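Local coordinates for protein mariner Mos1 transposase (PDB 4MDB) that cuts and pastes the Mos1 transposon in DNA, using two divalent metal ions held by its RNase H-like catalytic domain, the part modelled here with the inhibitor raltegravir, at residues T34-K38 with P162-F168; W77-V82 with Y202-H207; Y84-L88 with V186-D191. The protein carries 1 engineered substitution. All coordinates share one frame. Numbering follows the deposited sequence.

Contact 1: T34-K38 with P162-F168; sequences TGDEK and PSDYHLF. With MG (magnesium ion), chain C; MG (magnesium ion), chain D; RLT (N-(4-fluorobenzyl)-5-hydroxy-1-methyl-2-(1-methyl-1-{[(5-methyl-1,3,4-oxadiazol-2-yl)carbonyl]amino}ethyl)-6-oxo-1,6-di hydropyrimidine-4-carboxamide), chain B.
This is the two-metal active site of the RNase H-like fold, where the first and third aspartates of the DDD motif meet. Residues 34-38 are extended strand; 162-168 open a helix, with a pi-type turn closed by Phe-168 N to Ser-163 O at 2.7 Å. The short axes cross at -79°, 7.9 Å apart, with Gly-35 CA 6.0 Å from Ser-163 CA. Asp-36 (chi1 t) bridges the magnesium ions: OD2 lies 1.9 Å from MG of chain C, OD1 2.1 Å from MG of chain D. Asp-164 (chi1 m) chelates MG of chain C through OD1 (2.1 Å) and OD2 (2.3 Å); Asp-129 joins Asp-36 at the other metal. Raltegravir OAH lies 2.0 Å from MG of chain C and 2.1 Å from MG of chain D. Lys-38, t from chi1 to chi3, sets CD 3.6 Å from CG of Phe-168 (chi1 m) and CB 3.8 Å over its ring centroid, a CH-pi contact. Water 1 donates to Thr-34 OG1 (2.6 Å), itself hydrogen-bonded to Leu-127 O of strand 125-127, and accepts from Ser-163 N (2.9 Å). Asp-36 OD2 and Asp-164 OD1, 3.0 Å apart, would repel without metal; the shared cation joins strand to helix.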
loop_
_atom_site.group_PDB
_atom_site.type_symbol
_atom_site.label_atom_id
_atom_site.label_comp_id
_atom_site.label_asym_id
_atom_site.label_seq_id
_atom_site.Cartn_x
_atom_site.Cartn_y
_atom_site.Cartn_z
ATOM N N THR A 34 2.892 2.063 3.604
ATOM C CA THR A 34 1.999 1.957 2.429
ATOM C C THR A 34 1.072 0.806 2.575
ATOM O O THR A 34 1.369 -0.169 3.270
ATOM C CB THR A 34 2.820 2.014 1.139
ATOM O OG1 THR A 34 1.997 2.233 -0.015
ATOM C CG2 THR A 34 3.568 0.738 0.858
ATOM N N GLY A 35 -0.013 0.800 1.799
ATOM C CA GLY A 35 -0.954 -0.298 1.891
ATOM C C GLY A 35 -1.959 -0.270 0.799
ATOM O O GLY A 35 -2.124 0.733 0.066
ATOM N N ASP A 36 -2.667 -1.368 0.700
ATOM C CA ASP A 36 -3.670 -1.543 -0.404
ATOM C C ASP A 36 -4.435 -2.853 -0.098
ATOM O O ASP A 36 -4.027 -3.713 0.711
ATOM C CB ASP A 36 -2.967 -1.694 -1.748
ATOM C CG ASP A 36 -3.891 -1.576 -2.954
ATOM O OD1 ASP A 36 -4.857 -0.814 -2.844
ATOM O OD2 ASP A 36 -3.497 -2.272 -3.941
ATOM N N GLU A 37 -5.562 -2.998 -0.812
ATOM C CA GLU A 37 -6.473 -4.124 -0.715
ATOM C C GLU A 37 -6.349 -4.998 -1.958
ATOM O O GLU A 37 -6.177 -4.498 -3.068
ATOM C CB GLU A 37 -7.905 -3.563 -0.616
ATOM C CG GLU A 37 -8.196 -2.725 0.606
ATOM C CD GLU A 37 -8.013 -1.196 0.425
ATOM O OE1 GLU A 37 -8.579 -0.422 1.269
ATOM O OE2 GLU A 37 -7.310 -0.798 -0.545
ATOM N N LYS A 38 -6.493 -6.296 -1.788
ATOM C CA LYS A 38 -6.563 -7.276 -2.901
ATOM C C LYS A 38 -7.504 -8.432 -2.552
ATOM O O LYS A 38 -7.474 -8.924 -1.436
ATOM C CB LYS A 38 -5.169 -7.843 -3.161
ATOM C CG LYS A 38 -5.052 -8.970 -4.162
ATOM C CD LYS A 38 -3.616 -9.253 -4.508
ATOM C CE LYS A 38 -3.459 -10.408 -5.501
ATOM N NZ LYS A 38 -4.160 -10.109 -6.792
ATOM N N PRO A 162 3.717 0.756 -4.327
ATOM C CA PRO A 162 4.549 -0.428 -4.007
ATOM C C PRO A 162 3.734 -1.709 -3.689
ATOM O O PRO A 162 4.210 -2.812 -4.020
ATOM C CB PRO A 162 5.404 0.028 -2.835
ATOM C CG PRO A 162 5.534 1.530 -3.019
ATOM C CD PRO A 162 4.188 1.929 -3.588
ATOM N N SER A 163 2.569 -1.597 -3.084
ATOM C CA SER A 163 1.759 -2.770 -2.818
ATOM C C SER A 163 1.396 -3.488 -4.094
ATOM O O SER A 163 1.387 -4.736 -4.093
ATOM C CB SER A 163 0.503 -2.449 -2.043
ATOM O OG SER A 163 0.762 -1.812 -0.765
ATOM N N ASP A 164 1.145 -2.712 -5.161
ATOM C CA ASP A 164 0.810 -3.340 -6.463
ATOM C C ASP A 164 2.026 -3.785 -7.261
ATOM O O ASP A 164 2.095 -4.959 -7.640
ATOM C CB ASP A 164 -0.078 -2.361 -7.236
ATOM C CG ASP A 164 -1.495 -2.329 -6.634
ATOM O OD1 ASP A 164 -2.030 -3.436 -6.305
ATOM O OD2 ASP A 164 -2.076 -1.283 -6.460
ATOM N N TYR A 165 2.982 -2.919 -7.516
ATOM C CA TYR A 165 4.090 -3.351 -8.380
ATOM C C TYR A 165 5.131 -4.250 -7.760
ATOM O O TYR A 165 5.842 -4.957 -8.489
ATOM C CB TYR A 165 4.800 -2.127 -8.967
ATOM C CG TYR A 165 5.625 -1.248 -7.999
ATOM C CD1 TYR A 165 6.823 -1.684 -7.461
ATOM C CD2 TYR A 165 5.207 0.030 -7.652
ATOM C CE1 TYR A 165 7.560 -0.914 -6.599
ATOM C CE2 TYR A 165 5.951 0.826 -6.825
ATOM C CZ TYR A 165 7.132 0.370 -6.267
ATOM O OH TYR A 165 7.956 1.106 -5.410
ATOM N N HIS A 166 5.171 -4.307 -6.429
ATOM C CA HIS A 166 6.073 -5.140 -5.697
ATOM C C HIS A 166 5.402 -6.246 -4.902
ATOM O O HIS A 166 5.613 -7.407 -5.187
ATOM C CB HIS A 166 6.976 -4.286 -4.815
ATOM C CG HIS A 166 8.124 -5.017 -4.252
ATOM N ND1 HIS A 166 9.235 -5.336 -4.983
ATOM C CD2 HIS A 166 8.329 -5.535 -3.006
ATOM C CE1 HIS A 166 10.107 -5.970 -4.220
ATOM N NE2 HIS A 166 9.562 -6.153 -3.034
ATOM N N LEU A 167 4.625 -5.910 -3.891
ATOM C CA LEU A 167 4.146 -6.886 -2.925
ATOM C C LEU A 167 3.165 -7.859 -3.551
ATOM O O LEU A 167 3.393 -9.101 -3.509
ATOM C CB LEU A 167 3.512 -6.174 -1.722
ATOM C CG LEU A 167 3.017 -7.166 -0.651
ATOM C CD1 LEU A 167 4.205 -7.772 0.037
ATOM C CD2 LEU A 167 2.181 -6.452 0.380
ATOM N N PHE A 168 2.106 -7.345 -4.133
ATOM C CA PHE A 168 1.027 -8.195 -4.735
ATOM C C PHE A 168 1.511 -8.807 -6.055
ATOM O O PHE A 168 1.059 -9.886 -6.398
ATOM C CB PHE A 168 -0.201 -7.403 -4.983
ATOM C CG PHE A 168 -0.943 -6.951 -3.731
ATOM C CD1 PHE A 168 -0.807 -7.620 -2.459
ATOM C CD2 PHE A 168 -1.734 -5.865 -3.791
ATOM C CE1 PHE A 168 -1.496 -7.170 -1.380
ATOM C CE2 PHE A 168 -2.412 -5.394 -2.699
ATOM C CZ PHE A 168 -2.309 -6.081 -1.457
HETATM MG MG MG C . -3.847 -2.556 -5.823
HETATM MG MG MG D . -6.266 -0.323 -4.288
HETATM C CAA RLT B . -9.181 5.875 -10.400
HETATM C CAB RLT B . -4.846 -2.801 -10.302
HETATM C CAC RLT B . -6.196 -0.715 -12.086
HETATM C CAD RLT B . -8.093 -2.494 -11.190
HETATM O OAE RLT B . -7.675 0.367 -5.602
HETATM O OAF RLT B . -6.849 1.801 -10.563
HETATM O OAG RLT B . -4.202 -2.635 -7.907
HETATM O OAH RLT B . -5.350 -1.177 -5.986
HETATM F FAI RLT B . -9.597 6.885 -7.931
HETATM C CAJ RLT B . -8.623 4.847 -7.141
HETATM C CAK RLT B . -10.941 4.908 -7.718
HETATM C CAL RLT B . -8.745 3.481 -6.813
HETATM C CAM RLT B . -11.072 3.551 -7.393
HETATM C CAN RLT B . -10.166 1.350 -6.620
HETATM N NAO RLT B . -10.763 3.787 -10.841
HETATM N NAP RLT B . -10.406 2.418 -10.974
HETATM N NAQ RLT B . -7.539 -0.412 -8.957
HETATM N NAR RLT B . -9.123 0.641 -7.372
HETATM N NAS RLT B . -8.336 0.082 -11.113
HETATM O OAT RLT B . -8.531 3.636 -10.591
HETATM C CAU RLT B . -7.938 0.320 -6.774
HETATM C CAV RLT B . -7.986 1.363 -10.807
HETATM C CAW RLT B . -9.599 4.452 -10.618
HETATM C CAX RLT B . -9.728 5.570 -7.600
HETATM C CAY RLT B . -9.989 2.818 -6.934
HETATM C CAZ RLT B . -5.948 -1.166 -7.186
HETATM C CBA RLT B . -9.059 2.390 -10.790
HETATM C CBB RLT B . -7.080 -0.383 -7.647
HETATM C CBC RLT B . -6.870 -1.139 -9.890
HETATM C CBD RLT B . -5.209 -1.910 -8.175
HETATM N NBE RLT B . -5.724 -1.907 -9.483
HETATM C CBF RLT B . -7.501 -1.069 -11.374
HETATM O O HOH W 1 1.089 0.660 -1.923
HETATM O O HOH W 2 -4.929 -4.257 -5.471
HETATM O O HOH W 3 -7.520 0.440 -2.817
HETATM O O HOH W 4 -7.270 -2.135 -3.973
#

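Contact 2: W77-V82 with Y202-H207; sequences WDQSGV and YWRGIH
A tight hairpin turn nestles against residues 202-207, the C-terminal end of helix 199-207. Strand residues 77-78 lead into a type I beta turn from Asp-78 to Gly-81, and the chain returns as strand at 81-82; Asp-78 N to Gly-81 O and Gly-81 N to Asp-78 O, both 3.1 Å, close the hairpin. Asp-78 OD1 accepts from Ser-80 N (2.9 Å, an Asx turn), while OD2 forms a salt bridge with Arg-114. Gln-79 CA comes within 4.1 Å of Trp-203 CA.

Tyr-202, chi1 m, is the main bump from the helix. Gly-81 CA presses on its ring face, 3.7 Å from the centroid in a CH-pi contact; Val-82 CG2 reaches Tyr-202 CE1 at 3.9 Å, and Trp-77 CE3 meets the ring edge at Tyr-202 CD1, 3.8 Å. One bump from the hairpin is Trp-77, chi1 p: its indole edge slides over the bare backbone of Gly-205, where even a CB would be tight, with CH2 4.3 Å from Gly-205 C. Ile-206, m for both chi angles, lays CD1 over the indole face, 4.1 Å from the six-membered ring centroid. Gln-79 is another: its O sits 3.6 Å from Tyr-202 CB, and chi1 p, chi2 t carry Gln-79 OE1 to His-207 NE2, which donates at 2.9 Å.

The contact thus seats the hairpin of strands 69-78 and 81-87 on helix 199-207. Trp-77 NE1 hydrogen-bonds Ser-163 OG of helix 162-175, and Ile-206 also touches Thr-34 of the central strand 32-42.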
loop_
_atom_site.group_PDB
_atom_site.type_symbol
_atom_site.label_atom_id
_atom_site.label_comp_id
_atom_site.label_asym_id
_atom_site.label_seq_id
_atom_site.Cartn_x
_atom_site.Cartn_y
_atom_site.Cartn_z
ATOM N N TRP A 77 2.497 -1.960 5.133
ATOM C CA TRP A 77 3.888 -2.371 5.235
ATOM C C TRP A 77 4.846 -1.246 5.000
ATOM O O TRP A 77 4.451 -0.192 4.513
ATOM C CB TRP A 77 4.181 -3.532 4.329
ATOM C CG TRP A 77 3.972 -3.255 2.837
ATOM C CD1 TRP A 77 2.781 -3.127 2.211
ATOM C CD2 TRP A 77 4.981 -3.079 1.829
ATOM N NE1 TRP A 77 2.977 -2.909 0.862
ATOM C CE2 TRP A 77 4.311 -2.901 0.592
ATOM C CE3 TRP A 77 6.364 -3.107 1.829
ATOM C CZ2 TRP A 77 5.020 -2.693 -0.615
ATOM C CZ3 TRP A 77 7.054 -2.969 0.659
ATOM C CH2 TRP A 77 6.387 -2.756 -0.567
ATOM N N ASP A 78 6.107 -1.444 5.381
ATOM C CA ASP A 78 7.158 -0.502 5.130
ATOM C C ASP A 78 8.439 -1.236 4.770
ATOM O O ASP A 78 8.409 -2.420 4.454
ATOM C CB ASP A 78 7.273 0.470 6.304
ATOM C CG ASP A 78 7.899 -0.205 7.578
ATOM O OD1 ASP A 78 8.234 -1.387 7.508
ATOM O OD2 ASP A 78 8.206 0.534 8.541
ATOM N N GLN A 79 9.569 -0.534 4.760
ATOM C CA GLN A 79 10.774 -1.109 4.235
ATOM C C GLN A 79 11.292 -2.199 5.169
ATOM O O GLN A 79 12.208 -2.917 4.744
ATOM C CB GLN A 79 11.854 -0.027 4.064
ATOM C CG GLN A 79 12.246 0.601 5.349
ATOM C CD GLN A 79 13.461 1.476 5.179
ATOM O OE1 GLN A 79 13.460 2.366 4.341
ATOM N NE2 GLN A 79 14.482 1.250 5.988
ATOM N N SER A 80 10.703 -2.364 6.350
ATOM C CA SER A 80 11.132 -3.360 7.342
ATOM C C SER A 80 10.262 -4.601 7.341
ATOM O O SER A 80 10.589 -5.566 8.020
ATOM C CB SER A 80 11.162 -2.744 8.720
ATOM O OG SER A 80 12.147 -1.695 8.723
ATOM N N GLY A 81 9.156 -4.549 6.632
ATOM C CA GLY A 81 8.193 -5.670 6.614
ATOM C C GLY A 81 6.747 -5.277 6.780
ATOM O O GLY A 81 6.393 -4.139 6.839
ATOM N N VAL A 82 5.884 -6.279 6.834
ATOM C CA VAL A 82 4.488 -6.080 7.067
ATOM C C VAL A 82 4.187 -5.592 8.473
ATOM O O VAL A 82 4.668 -6.235 9.473
ATOM C CB VAL A 82 3.705 -7.400 6.725
ATOM C CG1 VAL A 82 2.281 -7.265 7.157
ATOM C CG2 VAL A 82 3.892 -7.709 5.245
ATOM N N TYR A 202 11.397 -6.257 1.265
ATOM C CA TYR A 202 10.523 -5.124 1.619
ATOM C C TYR A 202 11.218 -3.810 1.328
ATOM O O TYR A 202 10.631 -2.868 0.732
ATOM C CB TYR A 202 10.060 -5.223 3.066
ATOM C CG TYR A 202 9.176 -6.411 3.280
ATOM C CD1 TYR A 202 7.866 -6.415 2.833
ATOM C CD2 TYR A 202 9.652 -7.584 3.890
ATOM C CE1 TYR A 202 7.027 -7.497 2.995
ATOM C CE2 TYR A 202 8.794 -8.657 4.082
ATOM C CZ TYR A 202 7.492 -8.634 3.648
ATOM O OH TYR A 202 6.636 -9.747 3.869
ATOM N N TRP A 203 12.514 -3.760 1.708
ATOM C CA TRP A 203 13.324 -2.585 1.451
ATOM C C TRP A 203 13.367 -2.262 -0.068
ATOM O O TRP A 203 13.118 -1.131 -0.449
ATOM C CB TRP A 203 14.725 -2.751 2.031
ATOM C CG TRP A 203 15.592 -1.547 2.019
ATOM C CD1 TRP A 203 15.680 -0.609 3.004
ATOM C CD2 TRP A 203 16.394 -1.107 0.976
ATOM N NE1 TRP A 203 16.545 0.396 2.637
ATOM C CE2 TRP A 203 16.978 0.129 1.373
ATOM C CE3 TRP A 203 16.692 -1.614 -0.263
ATOM C CZ2 TRP A 203 17.855 0.819 0.554
ATOM C CZ3 TRP A 203 17.614 -0.874 -1.095
ATOM C CH2 TRP A 203 18.110 0.291 -0.698
ATOM N N ARG A 204 13.651 -3.248 -0.873
ATOM C CA ARG A 204 13.702 -3.027 -2.326
ATOM C C ARG A 204 12.382 -2.475 -2.889
ATOM O O ARG A 204 12.362 -1.567 -3.737
ATOM C CB ARG A 204 14.149 -4.299 -3.045
ATOM C CG ARG A 204 15.637 -4.638 -2.871
ATOM C CD ARG A 204 16.041 -5.793 -3.820
ATOM N NE ARG A 204 15.492 -7.045 -3.343
ATOM C CZ ARG A 204 16.137 -7.903 -2.547
ATOM N NH1 ARG A 204 17.397 -7.664 -2.162
ATOM N NH2 ARG A 204 15.517 -9.021 -2.147
ATOM N N GLY A 205 11.264 -3.016 -2.445
ATOM C CA GLY A 205 10.004 -2.591 -2.964
ATOM C C GLY A 205 9.728 -1.118 -2.753
ATOM O O GLY A 205 9.243 -0.419 -3.636
ATOM N N ILE A 206 10.110 -0.614 -1.592
ATOM C CA ILE A 206 9.918 0.783 -1.263
ATOM C C ILE A 206 10.975 1.617 -2.012
ATOM O O ILE A 206 10.685 2.705 -2.541
ATOM C CB ILE A 206 10.077 1.029 0.257
ATOM C CG1 ILE A 206 8.948 0.325 1.093
ATOM C CG2 ILE A 206 10.102 2.500 0.653
ATOM C CD1 ILE A 206 7.531 0.768 0.775
ATOM N N HIS A 207 12.219 1.163 -2.018
ATOM C CA HIS A 207 13.290 1.981 -2.651
ATOM C C HIS A 207 13.329 1.925 -4.197
ATOM O O HIS A 207 14.116 2.652 -4.827
ATOM C CB HIS A 207 14.626 1.650 -1.943
ATOM C CG HIS A 207 14.673 2.192 -0.545
ATOM N ND1 HIS A 207 15.330 3.346 -0.210
ATOM C CD2 HIS A 207 14.084 1.767 0.601
ATOM C CE1 HIS A 207 15.179 3.604 1.066
ATOM N NE2 HIS A 207 14.416 2.659 1.584
#

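Contact 3: Y84-L88 with V186-D191; sequences YYELL and VKKWLD
An outermost strand of the RNase H-like sheet packs here against a helix running nearly antiparallel to it. Residues 84-87 are extended, 186-191 helical; the short axes make an angle of 158° and approach to 10.0 Å, with Leu-87 CA 7.2 Å from Lys-187 CA and Tyr-85 CA 9.6 Å from Leu-190 CA. That gap is filled by side chains.

Strand alternation sends Tyr-85 and Leu-87 toward the helix and Glu-86 away; Glu-86 OE1 hydrogen-bonds Gln-102 of helix 96-113. Tyr-85, chi1 p (79°) and chi2 -91°, extends its ring across the gap, so that OH donates to OD1 of Asp-191 (chi1 m) at 2.6 Å; Phe-194 meets the same ring edge-to-face. Leu-87 (t, p) places CD2 3.7 Å from Val-186 CG1. Leu-190 (m, t) brings CD1 within 4.0 Å of Tyr-85 CE2 and 4.2 Å of Leu-87 CD1. Lys-187, with chi1 to chi3 all t and chi4 p, stretches back along the interface: NZ donates to water 5 at 2.6 Å, and that water accepts from Leu-87 N at 2.9 Å.

Chemically, then, a small aliphatic core is flanked by polar links. The phenol allows Tyr-85 to belong to both, its ring lying against leucine while its hydroxyl donates to one oxygen of the solvent-exposed Asp-191.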
loop_
_atom_site.group_PDB
_atom_site.type_symbol
_atom_site.label_atom_id
_atom_site.label_comp_id
_atom_site.label_asym_id
_atom_site.label_seq_id
_atom_site.Cartn_x
_atom_site.Cartn_y
_atom_site.Cartn_z
ATOM N N TYR A 84 0.767 -4.691 9.607
ATOM C CA TYR A 84 -0.540 -5.019 10.036
ATOM C C TYR A 84 -1.290 -5.487 8.824
ATOM O O TYR A 84 -1.064 -4.993 7.746
ATOM C CB TYR A 84 -1.244 -3.857 10.656
ATOM C CG TYR A 84 -2.652 -4.127 11.108
ATOM C CD1 TYR A 84 -2.890 -5.012 12.145
ATOM C CD2 TYR A 84 -3.758 -3.567 10.488
ATOM C CE1 TYR A 84 -4.183 -5.228 12.626
ATOM C CE2 TYR A 84 -5.038 -3.763 10.969
ATOM C CZ TYR A 84 -5.235 -4.618 12.022
ATOM O OH TYR A 84 -6.516 -4.862 12.410
ATOM N N TYR A 85 -2.116 -6.495 8.954
ATOM C CA TYR A 85 -3.105 -6.812 7.890
ATOM C C TYR A 85 -4.382 -7.378 8.451
ATOM O O TYR A 85 -4.420 -7.886 9.594
ATOM C CB TYR A 85 -2.505 -7.763 6.856
ATOM C CG TYR A 85 -2.446 -9.242 7.233
ATOM C CD1 TYR A 85 -1.336 -9.778 7.872
ATOM C CD2 TYR A 85 -3.494 -10.101 6.903
ATOM C CE1 TYR A 85 -1.271 -11.132 8.196
ATOM C CE2 TYR A 85 -3.460 -11.448 7.252
ATOM C CZ TYR A 85 -2.346 -11.965 7.870
ATOM O OH TYR A 85 -2.321 -13.287 8.226
ATOM N N GLU A 86 -5.427 -7.226 7.656
ATOM C CA GLU A 86 -6.734 -7.883 7.931
ATOM C C GLU A 86 -7.178 -8.664 6.730
ATOM O O GLU A 86 -6.952 -8.260 5.571
ATOM C CB GLU A 86 -7.769 -6.844 8.331
ATOM C CG GLU A 86 -7.522 -6.135 9.642
ATOM C CD GLU A 86 -8.608 -5.160 10.011
ATOM O OE1 GLU A 86 -9.635 -5.101 9.252
ATOM O OE2 GLU A 86 -8.438 -4.362 10.985
ATOM N N LEU A 87 -7.811 -9.816 6.995
ATOM C CA LEU A 87 -8.445 -10.598 5.971
ATOM C C LEU A 87 -9.946 -10.532 6.324
ATOM O O LEU A 87 -10.397 -10.849 7.470
ATOM C CB LEU A 87 -7.852 -11.983 5.933
ATOM C CG LEU A 87 -8.238 -12.904 4.780
ATOM C CD1 LEU A 87 -7.590 -12.545 3.433
ATOM C CD2 LEU A 87 -7.967 -14.345 5.141
ATOM N N LEU A 88 -10.715 -9.969 5.421
ATOM C CA LEU A 88 -12.108 -9.683 5.732
ATOM C C LEU A 88 -12.905 -10.992 5.547
ATOM O O LEU A 88 -12.506 -11.892 4.812
ATOM C CB LEU A 88 -12.665 -8.547 4.876
ATOM C CG LEU A 88 -12.650 -7.068 5.331
ATOM C CD1 LEU A 88 -11.505 -6.663 6.221
ATOM C CD2 LEU A 88 -12.816 -6.058 4.197
ATOM N N VAL A 186 -5.992 -19.341 4.189
ATOM C CA VAL A 186 -5.450 -18.082 3.628
ATOM C C VAL A 186 -4.600 -17.340 4.665
ATOM O O VAL A 186 -3.466 -16.956 4.394
ATOM C CB VAL A 186 -6.570 -17.199 3.069
ATOM C CG1 VAL A 186 -6.012 -15.899 2.459
ATOM C CG2 VAL A 186 -7.394 -17.928 2.031
ATOM N N LYS A 187 -5.150 -17.137 5.856
ATOM C CA LYS A 187 -4.425 -16.442 6.909
ATOM C C LYS A 187 -3.054 -17.097 7.228
ATOM O O LYS A 187 -2.012 -16.415 7.309
ATOM C CB LYS A 187 -5.331 -16.391 8.144
ATOM C CG LYS A 187 -5.146 -15.185 9.055
ATOM C CD LYS A 187 -6.387 -14.985 9.934
ATOM C CE LYS A 187 -6.349 -13.706 10.785
ATOM N NZ LYS A 187 -6.717 -12.483 10.016
ATOM N N LYS A 188 -3.023 -18.421 7.393
ATOM C CA LYS A 188 -1.747 -19.097 7.565
ATOM C C LYS A 188 -0.799 -18.974 6.365
ATOM O O LYS A 188 0.411 -18.763 6.518
ATOM C CB LYS A 188 -1.924 -20.601 7.822
ATOM C CG LYS A 188 -0.586 -21.251 8.229
ATOM C CD LYS A 188 -0.336 -21.043 9.731
ATOM C CE LYS A 188 1.118 -20.714 10.051
ATOM N NZ LYS A 188 2.051 -21.857 9.781
ATOM N N TRP A 189 -1.328 -19.159 5.167
ATOM C CA TRP A 189 -0.487 -18.998 3.998
ATOM C C TRP A 189 0.127 -17.574 4.010
ATOM O O TRP A 189 1.343 -17.406 3.809
ATOM C CB TRP A 189 -1.280 -19.231 2.716
ATOM C CG TRP A 189 -0.428 -19.207 1.574
ATOM C CD1 TRP A 189 0.311 -20.227 1.089
ATOM C CD2 TRP A 189 -0.157 -18.073 0.733
ATOM N NE1 TRP A 189 1.027 -19.813 0.013
ATOM C CE2 TRP A 189 0.766 -18.487 -0.222
ATOM C CE3 TRP A 189 -0.565 -16.747 0.738
ATOM C CZ2 TRP A 189 1.255 -17.635 -1.197
ATOM C CZ3 TRP A 189 -0.034 -15.889 -0.241
ATOM C CH2 TRP A 189 0.827 -16.321 -1.158
ATOM N N LEU A 190 -0.701 -16.580 4.321
ATOM C CA LEU A 190 -0.144 -15.182 4.335
ATOM C C LEU A 190 0.857 -14.973 5.441
ATOM O O LEU A 190 1.894 -14.385 5.215
ATOM C CB LEU A 190 -1.254 -14.132 4.412
ATOM C CG LEU A 190 -2.215 -14.009 3.266
ATOM C CD1 LEU A 190 -3.428 -13.306 3.743
ATOM C CD2 LEU A 190 -1.599 -13.256 2.112
ATOM N N ASP A 191 0.554 -15.431 6.657
ATOM C CA ASP A 191 1.539 -15.384 7.751
ATOM C C ASP A 191 2.858 -15.951 7.347
ATOM O O ASP A 191 3.890 -15.295 7.513
ATOM C CB ASP A 191 1.030 -16.100 9.017
ATOM C CG ASP A 191 -0.065 -15.343 9.697
ATOM O OD1 ASP A 191 -0.180 -14.103 9.480
ATOM O OD2 ASP A 191 -0.851 -15.987 10.443
HETATM O O HOH W 5 -8.249 -10.377 9.825
#

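How the contacts relate
All three contacts set helices of the C-terminal half against the mixed sheet of one RNase H-like catalytic domain. The strand segments come first along the chain, in the order contact 1, 2, 3; the helical ones follow as 162-168, 186-191 and 202-207, so contact 3 is nested inside contact 2 while contact 1 crosses both. Contacts 1 and 2, with centres about 11 Å apart, touch directly: Thr-34 O meets Trp-77 N between neighbouring strands, and Tyr-165 OH reaches Gly-205 O between helices. The centre of contact 3 lies about 14 Å from that of contact 1 and about 18 Å from that of contact 2. The contacts thus tie helices to the sheet from the metal-bearing central strand 32-42 out to edge strand 81-87.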